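Local structure of profilin (Schizosaccharomyces pombe, 3D9Y) at residues Tyr80-Ile89 against His101-Ala112. The protein binds monomeric actin and phosphatidylinositol bisphosphate, controls actin polymerization in a concentration-dependent way and is essential for cytokinesis in fission yeast. Residues are numbered along the deposited sequence; the frame is centred on the assembly and turned at random.
Sequences YGKLQKEGII and HYPETTLPGEAA
Y102 lays its ring over the backbone of G87 where strands 86-92 and 96-102 of the profilin sheet pair as an antiparallel hairpin, with the C-terminal helix 108-125 packed on the same face. G87 CA lies 3.8 Å from the ring centroid, a CH-pi contact over the face, and G87 N sits 3.6 Å above the plane of the Y102 ring, over its centre. The pair is hydrogen-bonded both ways, Y102 N to G87 O at 3.0 Å and G87 N to Y102 O at 3.2 Å. With CG between backbone N and carbonyl carbon (chi1 64°), the Y102 ring folds back across the neighbouring strand. On the opposite sheet face, G87 O lies over one face of the H101 ring, offset toward the rim, while E86 OE2 comes to the edge of that ring in its plane, 3.6 Å from H101 NE2, carboxylate and ring nearly perpendicular. I89 bridges sheet and helix: CD1 meets Y102 CE2, CG1 touches A111 CB at 4.0 Å, and CD1 also lies over a face of the Y80 ring. Y80 reaches A112 CB and hydrogen-bonds through OH to E116, farther along the helix. One water donates to G81 O at 2.7 Å and hydrogen-bonds to Y102 OH at 2.9 Å, in the plane of the ring.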
loop_
_atom_site.group_PDB
_atom_site.type_symbol
_atom_site.label_atom_id
_atom_site.label_comp_id
_atom_site.label_asym_id
_atom_site.label_seq_id
_atom_site.Cartn_x
_atom_site.Cartn_y
_atom_site.Cartn_z
ATOM N N TYR A 80 -7.596 1.932 -1.499
ATOM C CA TYR A 80 -7.623 0.587 -2.076
ATOM C C TYR A 80 -7.963 0.711 -3.557
ATOM O O TYR A 80 -8.780 1.544 -3.942
ATOM C CB TYR A 80 -8.699 -0.304 -1.474
ATOM C CG TYR A 80 -8.697 -0.554 0.023
ATOM C CD1 TYR A 80 -7.629 -0.186 0.845
ATOM C CD2 TYR A 80 -9.786 -1.170 0.612
ATOM C CE1 TYR A 80 -7.654 -0.434 2.229
ATOM C CE2 TYR A 80 -9.830 -1.417 1.985
ATOM C CZ TYR A 80 -8.758 -1.050 2.790
ATOM O OH TYR A 80 -8.802 -1.300 4.144
ATOM N N GLY A 81 -7.378 -0.157 -4.369
ATOM C CA GLY A 81 -7.675 -0.182 -5.801
ATOM C C GLY A 81 -7.796 -1.589 -6.345
ATOM O O GLY A 81 -7.403 -2.572 -5.689
ATOM N N LYS A 82 -8.342 -1.686 -7.554
ATOM C CA LYS A 82 -8.465 -2.960 -8.231
ATOM C C LYS A 82 -8.079 -2.814 -9.701
ATOM O O LYS A 82 -8.215 -1.740 -10.289
ATOM C CB LYS A 82 -9.888 -3.523 -8.098
ATOM C CG LYS A 82 -10.959 -2.779 -8.833
ATOM C CD LYS A 82 -12.321 -3.500 -8.738
ATOM C CE LYS A 82 -13.285 -3.022 -9.800
ATOM N NZ LYS A 82 -14.712 -3.333 -9.480
ATOM N N LEU A 83 -7.582 -3.905 -10.261
ATOM C CA LEU A 83 -7.274 -3.993 -11.683
ATOM C C LEU A 83 -7.531 -5.435 -12.054
ATOM O O LEU A 83 -6.806 -6.343 -11.620
ATOM C CB LEU A 83 -5.830 -3.590 -11.940
ATOM C CG LEU A 83 -5.416 -3.219 -13.355
ATOM C CD1 LEU A 83 -6.291 -2.097 -13.919
ATOM C CD2 LEU A 83 -3.959 -2.818 -13.328
ATOM N N GLN A 84 -8.599 -5.634 -12.821
ATOM C CA GLN A 84 -9.197 -6.941 -13.008
ATOM C C GLN A 84 -9.400 -7.576 -11.627
ATOM O O GLN A 84 -9.878 -6.905 -10.704
ATOM C CB GLN A 84 -8.362 -7.800 -13.968
ATOM C CG GLN A 84 -8.260 -7.221 -15.385
ATOM C CD GLN A 84 -6.972 -6.455 -15.644
ATOM O OE1 GLN A 84 -5.875 -6.986 -15.453
ATOM N NE2 GLN A 84 -7.098 -5.210 -16.099
ATOM N N LYS A 85 -8.996 -8.832 -11.453
ATOM C CA LYS A 85 -9.274 -9.539 -10.207
ATOM C C LYS A 85 -8.115 -9.423 -9.211
ATOM O O LYS A 85 -8.145 -10.021 -8.126
ATOM C CB LYS A 85 -9.649 -11.000 -10.503
ATOM C CG LYS A 85 -11.009 -11.142 -11.200
ATOM C CD LYS A 85 -10.940 -10.878 -12.711
ATOM C CE LYS A 85 -12.312 -10.605 -13.332
ATOM N NZ LYS A 85 -12.761 -9.201 -13.113
ATOM N N GLU A 86 -7.101 -8.633 -9.561
ATOM C CA GLU A 86 -6.035 -8.298 -8.618
ATOM C C GLU A 86 -6.315 -6.928 -8.007
ATOM O O GLU A 86 -7.273 -6.246 -8.391
ATOM C CB GLU A 86 -4.678 -8.317 -9.321
ATOM C CG GLU A 86 -4.427 -9.603 -10.118
ATOM C CD GLU A 86 -3.064 -9.644 -10.783
ATOM O OE1 GLU A 86 -2.881 -9.000 -11.840
ATOM O OE2 GLU A 86 -2.181 -10.364 -10.275
ATOM N N GLY A 87 -5.490 -6.517 -7.054
ATOM C CA GLY A 87 -5.682 -5.208 -6.442
ATOM C C GLY A 87 -4.548 -4.786 -5.544
ATOM O O GLY A 87 -3.510 -5.459 -5.444
ATOM N N ILE A 88 -4.766 -3.657 -4.895
ATOM C CA ILE A 88 -3.735 -2.974 -4.158
ATOM C C ILE A 88 -4.381 -2.363 -2.925
ATOM O O ILE A 88 -5.475 -1.813 -3.006
ATOM C CB ILE A 88 -3.061 -1.904 -5.069
ATOM C CG1 ILE A 88 -1.725 -1.441 -4.491
ATOM C CG2 ILE A 88 -3.982 -0.734 -5.346
ATOM C CD1 ILE A 88 -0.536 -2.139 -5.086
ATOM N N ILE A 89 -3.698 -2.510 -1.791
ATOM C CA ILE A 89 -4.142 -1.984 -0.492
ATOM C C ILE A 89 -3.045 -1.080 0.060
ATOM O O ILE A 89 -1.922 -1.539 0.296
ATOM C CB ILE A 89 -4.322 -3.131 0.506
ATOM C CG1 ILE A 89 -5.281 -4.195 -0.039
ATOM C CG2 ILE A 89 -4.737 -2.590 1.915
ATOM C CD1 ILE A 89 -6.724 -3.758 -0.270
ATOM N N HIS A 101 0.096 -5.568 -2.788
ATOM C CA HIS A 101 -0.570 -6.104 -3.983
ATOM C C HIS A 101 -1.049 -7.528 -3.690
ATOM O O HIS A 101 -0.320 -8.301 -3.058
ATOM C CB HIS A 101 0.421 -6.112 -5.166
ATOM C CG HIS A 101 -0.173 -6.564 -6.463
ATOM N ND1 HIS A 101 -0.536 -5.686 -7.466
ATOM C CD2 HIS A 101 -0.439 -7.804 -6.939
ATOM C CE1 HIS A 101 -1.009 -6.366 -8.493
ATOM N NE2 HIS A 101 -0.965 -7.652 -8.198
ATOM N N TYR A 102 -2.248 -7.879 -4.151
ATOM C CA TYR A 102 -2.776 -9.238 -4.027
ATOM C C TYR A 102 -3.245 -9.819 -5.375
ATOM O O TYR A 102 -3.745 -9.086 -6.230
ATOM C CB TYR A 102 -3.895 -9.292 -2.975
ATOM C CG TYR A 102 -5.132 -8.480 -3.318
ATOM C CD1 TYR A 102 -6.206 -9.071 -3.962
ATOM C CD2 TYR A 102 -5.234 -7.130 -2.978
ATOM C CE1 TYR A 102 -7.345 -8.354 -4.286
ATOM C CE2 TYR A 102 -6.381 -6.404 -3.292
ATOM C CZ TYR A 102 -7.433 -7.029 -3.945
ATOM O OH TYR A 102 -8.577 -6.343 -4.287
ATOM N N PRO A 103 -3.047 -11.136 -5.584
ATOM C CA PRO A 103 -3.491 -11.842 -6.787
ATOM C C PRO A 103 -4.962 -12.258 -6.759
ATOM O O PRO A 103 -5.632 -12.095 -5.744
ATOM C CB PRO A 103 -2.613 -13.092 -6.777
ATOM C CG PRO A 103 -2.448 -13.384 -5.341
ATOM C CD PRO A 103 -2.309 -12.043 -4.681
ATOM N N GLU A 104 -5.441 -12.830 -7.868
ATOM C CA GLU A 104 -6.850 -13.228 -8.006
ATOM C C GLU A 104 -7.355 -14.196 -6.927
ATOM O O GLU A 104 -8.553 -14.240 -6.630
ATOM C CB GLU A 104 -7.114 -13.838 -9.398
ATOM C CG GLU A 104 -6.318 -15.112 -9.708
ATOM C CD GLU A 104 -6.926 -15.945 -10.826
ATOM O OE1 GLU A 104 -7.605 -15.376 -11.710
ATOM O OE2 GLU A 104 -6.728 -17.178 -10.824
ATOM N N THR A 105 -6.450 -14.964 -6.340
ATOM C CA THR A 105 -6.848 -16.046 -5.450
ATOM C C THR A 105 -7.099 -15.608 -4.002
ATOM O O THR A 105 -7.598 -16.395 -3.192
ATOM C CB THR A 105 -5.826 -17.202 -5.507
ATOM O OG1 THR A 105 -6.273 -18.287 -4.682
ATOM C CG2 THR A 105 -4.445 -16.739 -5.084
ATOM N N THR A 106 -6.769 -14.368 -3.656
ATOM C CA THR A 106 -7.035 -13.918 -2.292
ATOM C C THR A 106 -8.191 -12.919 -2.297
ATOM O O THR A 106 -8.321 -12.101 -3.209
ATOM C CB THR A 106 -5.751 -13.409 -1.541
ATOM O OG1 THR A 106 -5.841 -12.013 -1.244
ATOM C CG2 THR A 106 -4.484 -13.708 -2.319
ATOM N N LEU A 107 -9.055 -13.036 -1.294
ATOM C CA LEU A 107 -10.194 -12.129 -1.145
ATOM C C LEU A 107 -9.648 -10.742 -0.827
ATOM O O LEU A 107 -8.698 -10.629 -0.052
ATOM C CB LEU A 107 -11.099 -12.609 -0.007
ATOM C CG LEU A 107 -11.801 -13.953 -0.222
ATOM C CD1 LEU A 107 -12.154 -14.644 1.104
ATOM C CD2 LEU A 107 -13.039 -13.766 -1.078
ATOM N N PRO A 108 -10.233 -9.681 -1.424
ATOM C CA PRO A 108 -9.788 -8.309 -1.151
ATOM C C PRO A 108 -9.848 -7.988 0.342
ATOM O O PRO A 108 -8.982 -7.269 0.867
ATOM C CB PRO A 108 -10.785 -7.448 -1.944
ATOM C CG PRO A 108 -11.316 -8.347 -2.988
ATOM C CD PRO A 108 -11.344 -9.711 -2.395
ATOM N N GLY A 109 -10.860 -8.534 1.009
ATOM C CA GLY A 109 -11.004 -8.424 2.444
ATOM C C GLY A 109 -9.816 -8.998 3.182
ATOM O O GLY A 109 -9.426 -8.457 4.211
ATOM N N GLU A 110 -9.251 -10.098 2.671
ATOM C CA GLU A 110 -8.068 -10.720 3.282
ATOM C C GLU A 110 -6.836 -9.829 3.234
ATOM O O GLU A 110 -6.193 -9.622 4.245
ATOM C CB GLU A 110 -7.714 -12.040 2.598
ATOM C CG GLU A 110 -8.546 -13.209 3.029
ATOM C CD GLU A 110 -8.144 -14.472 2.298
ATOM O OE1 GLU A 110 -8.222 -14.471 1.044
ATOM O OE2 GLU A 110 -7.751 -15.451 2.976
ATOM N N ALA A 111 -6.513 -9.310 2.050
ATOM C CA ALA A 111 -5.341 -8.443 1.901
ATOM C C ALA A 111 -5.520 -7.165 2.713
ATOM O O ALA A 111 -4.581 -6.710 3.370
ATOM C CB ALA A 111 -5.090 -8.114 0.436
ATOM N N ALA A 112 -6.722 -6.598 2.693
ATOM C CA ALA A 112 -7.002 -5.427 3.524
ATOM C C ALA A 112 -6.808 -5.717 5.011
ATOM O O ALA A 112 -6.183 -4.934 5.722
ATOM C CB ALA A 112 -8.401 -4.918 3.270
HETATM O O HOH W 1 -8.347 -3.627 -3.441
HETATM O O HOH W 2 -9.072 -11.134 -6.190
HETATM O O HOH W 3 -10.074 -7.254 -6.984
#